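PDB 3I4K: muconate lactonizing enzyme from Corynebacterium glutamicum, which belongs to the enolase superfamily and binds a magnesium ion, pairing an enolase-like N-terminal domain with a C-terminal barrel domain. Local coordinates for residues 63-66 with 67-70; 83-86 with 87-90; 114-117 with 118-122; 174-177 with 178-181; 236-239 with 240-244. All blocks are in the same frame, centred on the assembly; numbering follows the deposited sequence.

Contact 1: 63-66 with 67-70; sequences GESV and ETMK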
loop_
_atom_site.group_PDB
_atom_site.type_symbol
_atom_site.label_atom_id
_atom_site.label_comp_id
_atom_site.label_asym_id
_atom_site.label_seq_id
_atom_site.Cartn_x
_atom_site.Cartn_y
_atom_site.Cartn_z
ATOM N N GLY A 63 15.375 -17.292 11.916
ATOM C CA GLY A 63 16.597 -17.537 11.166
ATOM C C GLY A 63 17.522 -16.356 10.957
ATOM O O GLY A 63 18.647 -16.516 10.469
ATOM N N GLU A 64 17.055 -15.164 11.303
ATOM C CA GLU A 64 17.890 -13.981 11.171
ATOM C C GLU A 64 18.304 -13.519 12.551
ATOM O O GLU A 64 17.552 -13.672 13.513
ATOM C CB GLU A 64 17.134 -12.851 10.478
ATOM C CG GLU A 64 17.151 -12.953 8.971
ATOM C CD GLU A 64 16.529 -11.739 8.325
ATOM O OE1 GLU A 64 15.316 -11.787 7.988
ATOM O OE2 GLU A 64 17.266 -10.735 8.171
ATOM N N SER A 65 19.505 -12.962 12.649
ATOM C CA SER A 65 19.985 -12.457 13.927
ATOM C C SER A 65 20.800 -11.192 13.714
ATOM O O SER A 65 21.226 -10.879 12.592
ATOM C CB SER A 65 20.855 -13.498 14.636
ATOM O OG SER A 65 22.088 -13.657 13.960
ATOM N N VAL A 66 21.015 -10.466 14.801
ATOM C CA VAL A 66 21.791 -9.245 14.741
ATOM C C VAL A 66 23.087 -9.488 13.956
ATOM O O VAL A 66 23.480 -8.654 13.142
ATOM C CB VAL A 66 22.085 -8.726 16.170
ATOM C CG1 VAL A 66 22.607 -9.859 17.051
ATOM C CG2 VAL A 66 23.089 -7.604 16.112
ATOM N N GLU A 67 23.735 -10.637 14.174
ATOM C CA GLU A 67 24.974 -10.963 13.458
ATOM C C GLU A 67 24.691 -11.134 11.965
ATOM O O GLU A 67 25.402 -10.599 11.108
ATOM C CB GLU A 67 25.603 -12.263 13.985
ATOM C CG GLU A 67 26.052 -12.262 15.445
ATOM C CD GLU A 67 24.919 -12.518 16.405
ATOM O OE1 GLU A 67 23.974 -13.234 16.011
ATOM O OE2 GLU A 67 24.973 -12.023 17.556
ATOM N N THR A 68 23.648 -11.901 11.670
ATOM C CA THR A 68 23.228 -12.168 10.301
ATOM C C THR A 68 22.846 -10.893 9.576
ATOM O O THR A 68 23.159 -10.720 8.403
ATOM C CB THR A 68 22.018 -13.134 10.293
ATOM O OG1 THR A 68 22.484 -14.464 10.046
ATOM C CG2 THR A 68 20.986 -12.724 9.265
HETATM N N MSE A 69 22.158 -10.003 10.275
HETATM C CA MSE A 69 21.723 -8.756 9.661
HETATM C C MSE A 69 22.864 -7.777 9.393
HETATM O O MSE A 69 22.851 -7.050 8.393
HETATM C CB MSE A 69 20.646 -8.108 10.527
HETATM C CG MSE A 69 19.347 -8.916 10.554
HETATM SE SE MSE A 69 17.965 -8.149 11.675
HETATM C CE MSE A 69 18.351 -9.026 13.345
ATOM N N LYS A 70 23.862 -7.765 10.269
ATOM C CA LYS A 70 24.984 -6.859 10.076
ATOM C C LYS A 70 25.799 -7.318 8.871
ATOM O O LYS A 70 26.245 -6.504 8.069
ATOM C CB LYS A 70 25.858 -6.809 11.335
ATOM C CG LYS A 70 26.996 -5.788 11.257
ATOM C CD LYS A 70 27.681 -5.605 12.608
ATOM C CE LYS A 70 28.934 -4.754 12.483
ATOM N NZ LYS A 70 28.652 -3.418 11.873
#
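Glu67 turns its carboxylate back toward Ser65, the residue at the N-cap of helix 66-81, and OE1 accepts a hydrogen bond from Ser65 OG at 2.8 Å. The chain of Glu67 gets there by a turn about its CB-CG bond (chi2 82°); the hydroxyl meets OE1 on its anti side, somewhat out of the carboxylate plane. The other oxygen, OE2, lies against Val66 CG1 and forms a salt bridge with Arg374. Thr68 supplies the capping bond: its N-H points almost straight at Ser65 OG, with N and OG 3.3 Å apart. Its methyl, CG2, rests crosswise on the aliphatic part of Glu64, 3.9 Å from CG. Selenomethionine Met69 closes the first helical turn, its N donating to Ser65 O almost head-on. Its side chain then folds back at chi3 (-91°), which lays the terminal methyl CE 3.4 Å from Val66 N, while CG passes 3.6 Å from Glu64 OE2. That buried carboxylate is held by the backbone N-H groups of Tyr105 and Ala106, in helix 104-121. At Lys70, N bonds to Val66 O, and the amino group leads off to Ser13 O and Asp74. The serine hydroxyl therefore both accepts and donates: it satisfies an amide of the first turn while donating a hydrogen bond to the Glu67 carboxylate, and the negative charge of Glu67 at this N-terminal end probably interacts favourably with the helix dipole.

Contact 2: 83-86 with 87-90; sequences GRAV and SELA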
loop_
_atom_site.group_PDB
_atom_site.type_symbol
_atom_site.label_atom_id
_atom_site.label_comp_id
_atom_site.label_asym_id
_atom_site.label_seq_id
_atom_site.Cartn_x
_atom_site.Cartn_y
_atom_site.Cartn_z
ATOM N N GLY A 83 25.724 7.009 -2.561
ATOM C CA GLY A 83 25.773 7.790 -3.782
ATOM C C GLY A 83 24.417 8.077 -4.396
ATOM O O GLY A 83 24.343 8.597 -5.511
ATOM N N ARG A 84 23.347 7.748 -3.678
ATOM C CA ARG A 84 21.991 7.980 -4.179
ATOM C C ARG A 84 21.193 8.849 -3.223
ATOM O O ARG A 84 21.463 8.862 -2.025
ATOM C CB ARG A 84 21.266 6.648 -4.388
ATOM C CG ARG A 84 21.935 5.750 -5.410
ATOM C CD ARG A 84 21.223 4.418 -5.552
ATOM N NE ARG A 84 19.892 4.559 -6.137
ATOM C CZ ARG A 84 19.101 3.531 -6.428
ATOM N NH1 ARG A 84 19.514 2.291 -6.185
ATOM N NH2 ARG A 84 17.904 3.739 -6.961
ATOM N N ALA A 85 20.217 9.578 -3.755
ATOM C CA ALA A 85 19.379 10.445 -2.930
ATOM C C ALA A 85 18.424 9.587 -2.104
ATOM O O ALA A 85 17.891 8.595 -2.595
ATOM C CB ALA A 85 18.590 11.410 -3.813
ATOM N N VAL A 86 18.208 9.971 -0.851
ATOM C CA VAL A 86 17.318 9.224 0.027
ATOM C C VAL A 86 15.886 9.341 -0.497
ATOM O O VAL A 86 15.007 8.564 -0.113
ATOM C CB VAL A 86 17.392 9.757 1.482
ATOM C CG1 VAL A 86 16.652 11.069 1.593
ATOM C CG2 VAL A 86 16.815 8.732 2.455
ATOM N N SER A 87 15.665 10.312 -1.379
ATOM C CA SER A 87 14.351 10.533 -1.963
ATOM C C SER A 87 14.067 9.502 -3.057
ATOM O O SER A 87 13.055 9.578 -3.747
ATOM C CB SER A 87 14.250 11.957 -2.534
ATOM O OG SER A 87 15.127 12.147 -3.632
ATOM N N GLU A 88 14.977 8.546 -3.215
ATOM C CA GLU A 88 14.821 7.464 -4.190
ATOM C C GLU A 88 14.426 6.211 -3.412
ATOM O O GLU A 88 14.499 5.098 -3.925
ATOM C CB GLU A 88 16.137 7.182 -4.912
ATOM C CG GLU A 88 16.517 8.183 -5.974
ATOM C CD GLU A 88 17.859 7.862 -6.594
ATOM O OE1 GLU A 88 18.010 6.766 -7.170
ATOM O OE2 GLU A 88 18.767 8.713 -6.499
ATOM N N LEU A 89 14.031 6.420 -2.165
ATOM C CA LEU A 89 13.638 5.357 -1.254
ATOM C C LEU A 89 13.030 4.132 -1.955
ATOM O O LEU A 89 13.662 3.069 -2.014
ATOM C CB LEU A 89 12.669 5.939 -0.212
ATOM C CG LEU A 89 12.132 5.151 0.991
ATOM C CD1 LEU A 89 12.725 3.754 1.078
ATOM C CD2 LEU A 89 12.425 5.951 2.237
ATOM N N ALA A 90 11.826 4.280 -2.500
ATOM C CA ALA A 90 11.163 3.163 -3.172
ATOM C C ALA A 90 12.025 2.457 -4.217
ATOM O O ALA A 90 12.019 1.229 -4.298
ATOM C CB ALA A 90 9.859 3.630 -3.805
#
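Arg84 grips Glu88 side-on, NE and NH2 both donating to the single oxygen OE1, at 3.1 Å from NE and 3.0 Å from NH2. OE1 lies in the guanidinium plane, whereas both nitrogens reach it from the same face of the carboxylate, whose plane is turned 49° from that of the guanidinium. A bend at chi3 (67°) brings the head of Arg84 round to this position, and NH1 has a salt bridge of its own to Asp95. The second carboxylate oxygen, Glu88 OE2, accepts from Ala85 N at 3.2 Å from above the carboxylate plane, so each oxygen of Glu88 is tied to the preceding loop. The backbone repeats the link in the other direction: Glu88 N donates to Ala85 O at 3.0 Å. With Leu89 N bonded to Val86 O, the chain makes a short 3-10 type turn that leads into helix 89-99 of the enolase-like N-terminal domain. Round this turn the packing is small in scale, with Ala85 CB 3.5 Å from Ser87 OG. The side chain of Val86 packs on Met114 and Trp118 of helix 104-121, while Ser87 packs on Asp128 of the second subunit and Leu89 on Gly131 of that same subunit.

Contact 3: 114-117 with 118-122; sequences MHDA and WARSL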
loop_
_atom_site.group_PDB
_atom_site.type_symbol
_atom_site.label_atom_id
_atom_site.label_comp_id
_atom_site.label_asym_id
_atom_site.label_seq_id
_atom_site.Cartn_x
_atom_site.Cartn_y
_atom_site.Cartn_z
HETATM N N MSE A 114 16.260 5.085 6.124
HETATM C CA MSE A 114 16.047 5.986 5.001
HETATM C C MSE A 114 14.838 6.890 5.209
HETATM O O MSE A 114 14.864 8.069 4.850
HETATM C CB MSE A 114 15.902 5.193 3.705
HETATM C CG MSE A 114 17.218 4.623 3.226
HETATM SE SE MSE A 114 17.175 4.142 1.367
HETATM C CE MSE A 114 16.538 5.812 0.641
ATOM N N HIS A 115 13.783 6.340 5.795
ATOM C CA HIS A 115 12.581 7.112 6.059
ATOM C C HIS A 115 12.896 8.199 7.077
ATOM O O HIS A 115 12.485 9.348 6.917
ATOM C CB HIS A 115 11.470 6.206 6.594
ATOM C CG HIS A 115 10.661 5.540 5.521
ATOM N ND1 HIS A 115 9.551 6.128 4.952
ATOM C CD2 HIS A 115 10.813 4.346 4.902
ATOM C CE1 HIS A 115 9.054 5.324 4.029
ATOM N NE2 HIS A 115 9.802 4.236 3.979
ATOM N N ASP A 116 13.625 7.831 8.126
ATOM C CA ASP A 116 13.995 8.787 9.166
ATOM C C ASP A 116 14.821 9.930 8.558
ATOM O O ASP A 116 14.460 11.098 8.676
ATOM C CB ASP A 116 14.782 8.060 10.272
ATOM C CG ASP A 116 14.903 8.877 11.557
ATOM O OD1 ASP A 116 13.960 9.624 11.906
ATOM O OD2 ASP A 116 15.941 8.742 12.239
ATOM N N ALA A 117 15.913 9.581 7.885
ATOM C CA ALA A 117 16.788 10.567 7.261
ATOM C C ALA A 117 16.036 11.523 6.333
ATOM O O ALA A 117 16.333 12.719 6.285
ATOM C CB ALA A 117 17.899 9.855 6.486
ATOM N N TRP A 118 15.061 10.994 5.602
ATOM C CA TRP A 118 14.272 11.793 4.666
ATOM C C TRP A 118 13.240 12.681 5.377
ATOM O O TRP A 118 13.111 13.868 5.067
ATOM C CB TRP A 118 13.578 10.860 3.667
ATOM C CG TRP A 118 13.122 11.513 2.392
ATOM C CD1 TRP A 118 13.491 12.738 1.912
ATOM C CD2 TRP A 118 12.259 10.940 1.402
ATOM N NE1 TRP A 118 12.915 12.962 0.684
ATOM C CE2 TRP A 118 12.154 11.874 0.347
ATOM C CE3 TRP A 118 11.567 9.724 1.304
ATOM C CZ2 TRP A 118 11.383 11.631 -0.793
ATOM C CZ3 TRP A 118 10.801 9.483 0.171
ATOM C CH2 TRP A 118 10.716 10.433 -0.863
ATOM N N ALA A 119 12.509 12.111 6.331
ATOM C CA ALA A 119 11.503 12.872 7.062
ATOM C C ALA A 119 12.133 14.023 7.858
ATOM O O ALA A 119 11.540 15.094 7.987
ATOM C CB ALA A 119 10.723 11.951 7.992
ATOM N N ARG A 120 13.324 13.798 8.405
ATOM C CA ARG A 120 14.003 14.847 9.164
ATOM C C ARG A 120 14.517 15.919 8.205
ATOM O O ARG A 120 14.447 17.115 8.503
ATOM C CB ARG A 120 15.158 14.258 9.986
ATOM C CG ARG A 120 14.693 13.493 11.223
ATOM C CD ARG A 120 15.849 12.812 11.936
ATOM N NE ARG A 120 15.404 12.061 13.106
ATOM C CZ ARG A 120 14.998 12.618 14.241
ATOM N NH1 ARG A 120 14.987 13.939 14.368
ATOM N NH2 ARG A 120 14.577 11.855 15.242
ATOM N N SER A 121 15.018 15.485 7.049
ATOM C CA SER A 121 15.523 16.406 6.040
ATOM C C SER A 121 14.418 17.323 5.532
ATOM O O SER A 121 14.678 18.467 5.157
ATOM C CB SER A 121 16.113 15.643 4.851
ATOM O OG SER A 121 17.352 15.038 5.173
ATOM N N LEU A 122 13.187 16.819 5.511
ATOM C CA LEU A 122 12.048 17.602 5.036
ATOM C C LEU A 122 11.378 18.279 6.219
ATOM O O LEU A 122 10.426 19.049 6.066
ATOM C CB LEU A 122 11.037 16.696 4.331
ATOM C CG LEU A 122 11.512 15.828 3.165
ATOM C CD1 LEU A 122 10.328 14.994 2.666
ATOM C CD2 LEU A 122 12.075 16.689 2.036
#
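Successive i to i+4 backbone bonds join Met114-Ala117 to the residues that follow, near the C-terminal end of helix 104-121. Trp118 N donates to Met114 O, Ala119 N to His115 O at 2.8 Å, and Arg120 N to Asp116 O at 2.9 Å with a nearly linear approach to the carbonyl. Ser121 N reaches Ala117 O from above the carbonyl plane. One turn apart on the same helix, Asp116 and Arg120 make a salt bridge. With chi1 at -165°, the carboxylate of Asp116 swings toward the C-terminal end, and Arg120, extended from CG to NE, runs back along the helix to meet it. NE stands 3.1 Å from Asp116 OD1 and 3.5 Å from OD2, but both bonds are weak, the first bent (130°) and the second long; the carboxylate and guanidinium planes stand 79° apart. The firmer partners of this buried acid are backbone amides: Tyr50 N for OD2 and Leu360 N for OD1. Arg120 probably adds charge balance to a carboxylate already held from two distant parts of the chain. Farther along, Ser121 OG lies 2.8 Å from Ala117 O and also bonds with Asn45. Leu122 CD1 sits over one face of the Trp118 ring. Around the helix, selenomethionine Met114 packs on helix 89-99, His115 on both that helix and helix 282-294, and Ala117 on strand 30-43, while Trp118 touches Asp128 of the second subunit.

Contact 4: 174-177 with 178-181; sequences AGDP and AEDT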
loop_
_atom_site.group_PDB
_atom_site.type_symbol
_atom_site.label_atom_id
_atom_site.label_comp_id
_atom_site.label_asym_id
_atom_site.label_seq_id
_atom_site.Cartn_x
_atom_site.Cartn_y
_atom_site.Cartn_z
ATOM N N ALA A 174 6.824 -23.669 26.332
ATOM C CA ALA A 174 7.918 -24.246 27.107
ATOM C C ALA A 174 7.414 -25.426 27.926
ATOM O O ALA A 174 6.379 -25.341 28.598
ATOM C CB ALA A 174 8.534 -23.188 28.031
ATOM N N GLY A 175 8.139 -26.533 27.846
ATOM C CA GLY A 175 7.771 -27.707 28.610
ATOM C C GLY A 175 6.500 -28.408 28.183
ATOM O O GLY A 175 5.970 -28.171 27.096
ATOM N N ASP A 176 6.016 -29.272 29.069
ATOM C CA ASP A 176 4.818 -30.066 28.850
ATOM C C ASP A 176 3.587 -29.251 28.482
ATOM O O ASP A 176 3.239 -28.285 29.163
ATOM C CB ASP A 176 4.506 -30.878 30.102
ATOM C CG ASP A 176 3.299 -31.764 29.928
ATOM O OD1 ASP A 176 3.361 -32.689 29.093
ATOM O OD2 ASP A 176 2.288 -31.536 30.622
ATOM N N PRO A 177 2.911 -29.639 27.390
ATOM C CA PRO A 177 1.701 -28.962 26.904
ATOM C C PRO A 177 0.549 -28.988 27.915
ATOM O O PRO A 177 -0.101 -27.967 28.155
ATOM C CB PRO A 177 1.364 -29.736 25.635
ATOM C CG PRO A 177 2.724 -30.123 25.121
ATOM C CD PRO A 177 3.411 -30.598 26.385
ATOM N N ALA A 178 0.308 -30.154 28.509
ATOM C CA ALA A 178 -0.769 -30.311 29.484
ATOM C C ALA A 178 -0.615 -29.376 30.679
ATOM O O ALA A 178 -1.601 -28.834 31.182
ATOM C CB ALA A 178 -0.835 -31.757 29.966
ATOM N N GLU A 179 0.619 -29.194 31.139
ATOM C CA GLU A 179 0.862 -28.316 32.275
ATOM C C GLU A 179 0.809 -26.868 31.811
ATOM O O GLU A 179 0.220 -26.016 32.477
ATOM C CB GLU A 179 2.219 -28.630 32.920
ATOM C CG GLU A 179 2.298 -30.034 33.529
ATOM C CD GLU A 179 3.626 -30.315 34.226
ATOM O OE1 GLU A 179 3.879 -31.491 34.581
ATOM O OE2 GLU A 179 4.417 -29.361 34.422
ATOM N N ASP A 180 1.408 -26.599 30.657
ATOM C CA ASP A 180 1.422 -25.252 30.094
ATOM C C ASP A 180 -0.012 -24.751 29.985
ATOM O O ASP A 180 -0.307 -23.609 30.321
ATOM C CB ASP A 180 2.070 -25.272 28.707
ATOM C CG ASP A 180 2.659 -23.939 28.320
ATOM O OD1 ASP A 180 2.636 -23.023 29.173
ATOM O OD2 ASP A 180 3.156 -23.814 27.169
ATOM N N THR A 181 -0.894 -25.631 29.520
ATOM C CA THR A 181 -2.313 -25.325 29.354
ATOM C C THR A 181 -2.944 -24.998 30.707
ATOM O O THR A 181 -3.679 -24.013 30.849
ATOM C CB THR A 181 -3.062 -26.533 28.733
ATOM O OG1 THR A 181 -2.641 -26.711 27.374
ATOM C CG2 THR A 181 -4.569 -26.324 28.773
HETATM O O HOH W 1 4.106 -25.895 26.184
#
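An N-cap opens helix 177-189, which follows strand 167-171 in the barrel domain: Asp176 OD2 accepts from Glu179 N at 2.9 Å. The N-H meets the anti side of that oxygen, 34° out of the carboxylate plane. With chi1 at -178° the carboxylate of Asp176 folds over the start of the helix, and OD2 rests 3.2 Å from Ala178 CB. Glu179 lies alongside, its CG 3.3 Å from Asp176 OD2, but its extended chain carries the acid outward; even so OE1 remains 4.3 Å from Asp176 OD2, a proximity of like charges that solvent probably screens, both residues being exposed. A backbone bond from Asp180 N to Asp176 O continues the turn. Pro177, in the first turn, where its lack of an N-H costs nothing, offers its O to two donors of Thr181: N at 2.8 Å and OG1 at 2.9 Å, from opposite faces of the carbonyl plane. Asp180 points back at the loop, where a water lies within hydrogen-bonding distance of its OD2 and Gly175 O but has more acceptors than protons. That buried carboxylate is also held by Gly173 N and by Arg183, so it ties the loop to the helix. Pro177 packs on Trp205 and Thr181 on Tyr213 of helix 207-219. An aspartate N-cap followed by proline at N1 is a classic helix start, here at a strand-to-helix connection of a beta/alpha barrel.

Contact 5: 236-239 with 240-244; sequences TLRE and ITRRT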
loop_
_atom_site.group_PDB
_atom_site.type_symbol
_atom_site.label_atom_id
_atom_site.label_comp_id
_atom_site.label_asym_id
_atom_site.label_seq_id
_atom_site.Cartn_x
_atom_site.Cartn_y
_atom_site.Cartn_z
ATOM N N THR A 236 -3.978 -25.799 9.270
ATOM C CA THR A 236 -4.145 -26.069 10.692
ATOM C C THR A 236 -4.659 -24.852 11.463
ATOM O O THR A 236 -5.464 -24.992 12.387
ATOM C CB THR A 236 -2.825 -26.583 11.285
ATOM O OG1 THR A 236 -2.644 -27.947 10.883
ATOM C CG2 THR A 236 -2.828 -26.488 12.791
ATOM N N LEU A 237 -4.211 -23.654 11.096
ATOM C CA LEU A 237 -4.686 -22.449 11.778
ATOM C C LEU A 237 -6.190 -22.329 11.554
ATOM O O LEU A 237 -6.948 -21.956 12.463
ATOM C CB LEU A 237 -3.990 -21.202 11.237
ATOM C CG LEU A 237 -2.458 -21.156 11.291
ATOM C CD1 LEU A 237 -1.979 -19.830 10.754
ATOM C CD2 LEU A 237 -1.961 -21.360 12.723
ATOM N N ARG A 238 -6.619 -22.639 10.332
ATOM C CA ARG A 238 -8.038 -22.595 9.977
ATOM C C ARG A 238 -8.807 -23.654 10.766
ATOM O O ARG A 238 -9.904 -23.404 11.269
ATOM C CB ARG A 238 -8.213 -22.860 8.472
ATOM C CG ARG A 238 -9.651 -23.109 8.030
ATOM C CD ARG A 238 -10.551 -21.953 8.405
ATOM N NE ARG A 238 -11.920 -22.132 7.926
ATOM C CZ ARG A 238 -12.962 -21.419 8.362
ATOM N NH1 ARG A 238 -12.786 -20.477 9.292
ATOM N NH2 ARG A 238 -14.181 -21.645 7.873
ATOM N N GLU A 239 -8.218 -24.841 10.862
ATOM C CA GLU A 239 -8.841 -25.944 11.577
ATOM C C GLU A 239 -8.971 -25.657 13.076
ATOM O O GLU A 239 -9.989 -26.010 13.677
ATOM C CB GLU A 239 -8.046 -27.241 11.353
ATOM C CG GLU A 239 -8.698 -28.507 11.935
ATOM C CD GLU A 239 -10.101 -28.784 11.386
ATOM O OE1 GLU A 239 -10.806 -29.652 11.946
ATOM O OE2 GLU A 239 -10.504 -28.149 10.390
ATOM N N ILE A 240 -7.983 -25.006 13.695
ATOM C CA ILE A 240 -8.150 -24.779 15.127
ATOM C C ILE A 240 -9.325 -23.849 15.376
ATOM O O ILE A 240 -10.037 -24.004 16.362
ATOM C CB ILE A 240 -6.885 -24.212 15.869
ATOM C CG1 ILE A 240 -6.911 -22.701 15.865
ATOM C CG2 ILE A 240 -5.589 -24.756 15.288
ATOM C CD1 ILE A 240 -6.185 -22.141 17.044
ATOM N N THR A 241 -9.549 -22.891 14.477
ATOM C CA THR A 241 -10.676 -21.977 14.640
ATOM C C THR A 241 -11.990 -22.731 14.400
ATOM O O THR A 241 -12.982 -22.509 15.101
ATOM C CB THR A 241 -10.566 -20.783 13.669
ATOM O OG1 THR A 241 -9.524 -19.913 14.128
ATOM C CG2 THR A 241 -11.888 -19.993 13.597
ATOM N N ARG A 242 -11.993 -23.617 13.407
ATOM C CA ARG A 242 -13.180 -24.405 13.104
ATOM C C ARG A 242 -13.627 -25.182 14.346
ATOM O O ARG A 242 -14.810 -25.186 14.689
ATOM C CB ARG A 242 -12.910 -25.390 11.948
ATOM C CG ARG A 242 -13.176 -24.816 10.553
ATOM C CD ARG A 242 -13.461 -25.919 9.532
ATOM N NE ARG A 242 -12.239 -26.583 9.084
ATOM C CZ ARG A 242 -11.568 -26.262 7.979
ATOM N NH1 ARG A 242 -12.003 -25.283 7.186
ATOM N NH2 ARG A 242 -10.455 -26.916 7.673
ATOM N N ARG A 243 -12.675 -25.818 15.027
ATOM C CA ARG A 243 -12.995 -26.605 16.214
ATOM C C ARG A 243 -13.194 -25.833 17.510
ATOM O O ARG A 243 -13.882 -26.321 18.396
ATOM C CB ARG A 243 -11.935 -27.682 16.454
ATOM C CG ARG A 243 -11.786 -28.651 15.305
ATOM C CD ARG A 243 -10.976 -29.862 15.696
ATOM N NE ARG A 243 -10.466 -30.542 14.512
ATOM C CZ ARG A 243 -9.639 -31.577 14.552
ATOM N NH1 ARG A 243 -9.242 -32.055 15.723
ATOM N NH2 ARG A 243 -9.181 -32.106 13.423
ATOM N N THR A 244 -12.609 -24.642 17.635
ATOM C CA THR A 244 -12.750 -23.878 18.876
ATOM C C THR A 244 -13.530 -22.575 18.791
ATOM O O THR A 244 -13.890 -22.001 19.817
ATOM C CB THR A 244 -11.385 -23.531 19.464
ATOM O OG1 THR A 244 -10.739 -22.558 18.627
ATOM C CG2 THR A 244 -10.527 -24.785 19.566
HETATM O O HOH W 2 -8.004 -19.462 11.802
#
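Helix 234-244 runs through both segments with i to i+4 backbone bonds, regular from Ile240 N to Thr236 O but stretched and weak from Thr241 N to Leu237 O. A water donates to Leu237 O and also bonds with Thr241 OG1, which is hydrogen-bonded to Val246 O as well. On the outer side Glu239 is shared by two arginines, one for each oxygen. Arg242 grips OE2 side-on, with NE at 2.7 Å and NH2 at 3.0 Å, nearly along the C-O axis. Arg243 NE comes to OE1, also at 2.7 Å, in a nearly straight bond on the anti side. Each guanidinium presents its edge, yet the planes stand 55° and 81° from the carboxylate. A bend at chi2 (58°) brings the acid of Glu239 between them. Arg238 crosses Arg242 at about a right angle: Arg242 CG lies over one face of the Arg238 guanidinium, and NH1 of Arg242 is only 3.2 Å from Arg238 NE, a like-charge contact that the carboxylate of Glu239 probably tempers. Toward the interior, Leu237, Ile240 and Thr241 pack on strand 247-250, and Ile240 also reaches Phe225 of strand 224-226. Helix 207-219 flanks helix 234-244, meeting Ile240 through Leu214 and Arg243 through Leu211.

Overall arrangement
The five contacts show one principle, side chains about one turn apart meeting along or at the start of a helix, in different settings. Contacts 1 and 4 both cap a helix start, one by serine and one by aspartate, in different domains. Contacts 2, 3 and 5 rely on acid-arginine pairs: partly buried in contact 2, largely buried and shared with backbone amides in contact 3, and outward-facing in contact 5. Contacts 2 and 3 touch, Ser87 lying on Trp118 and Leu89 on His115, and both reach the second subunit. Contacts 4 and 5 share the barrel domain, with centres about 20 Å apart, on the opposite side of the chain's centre from contacts 2 and 3.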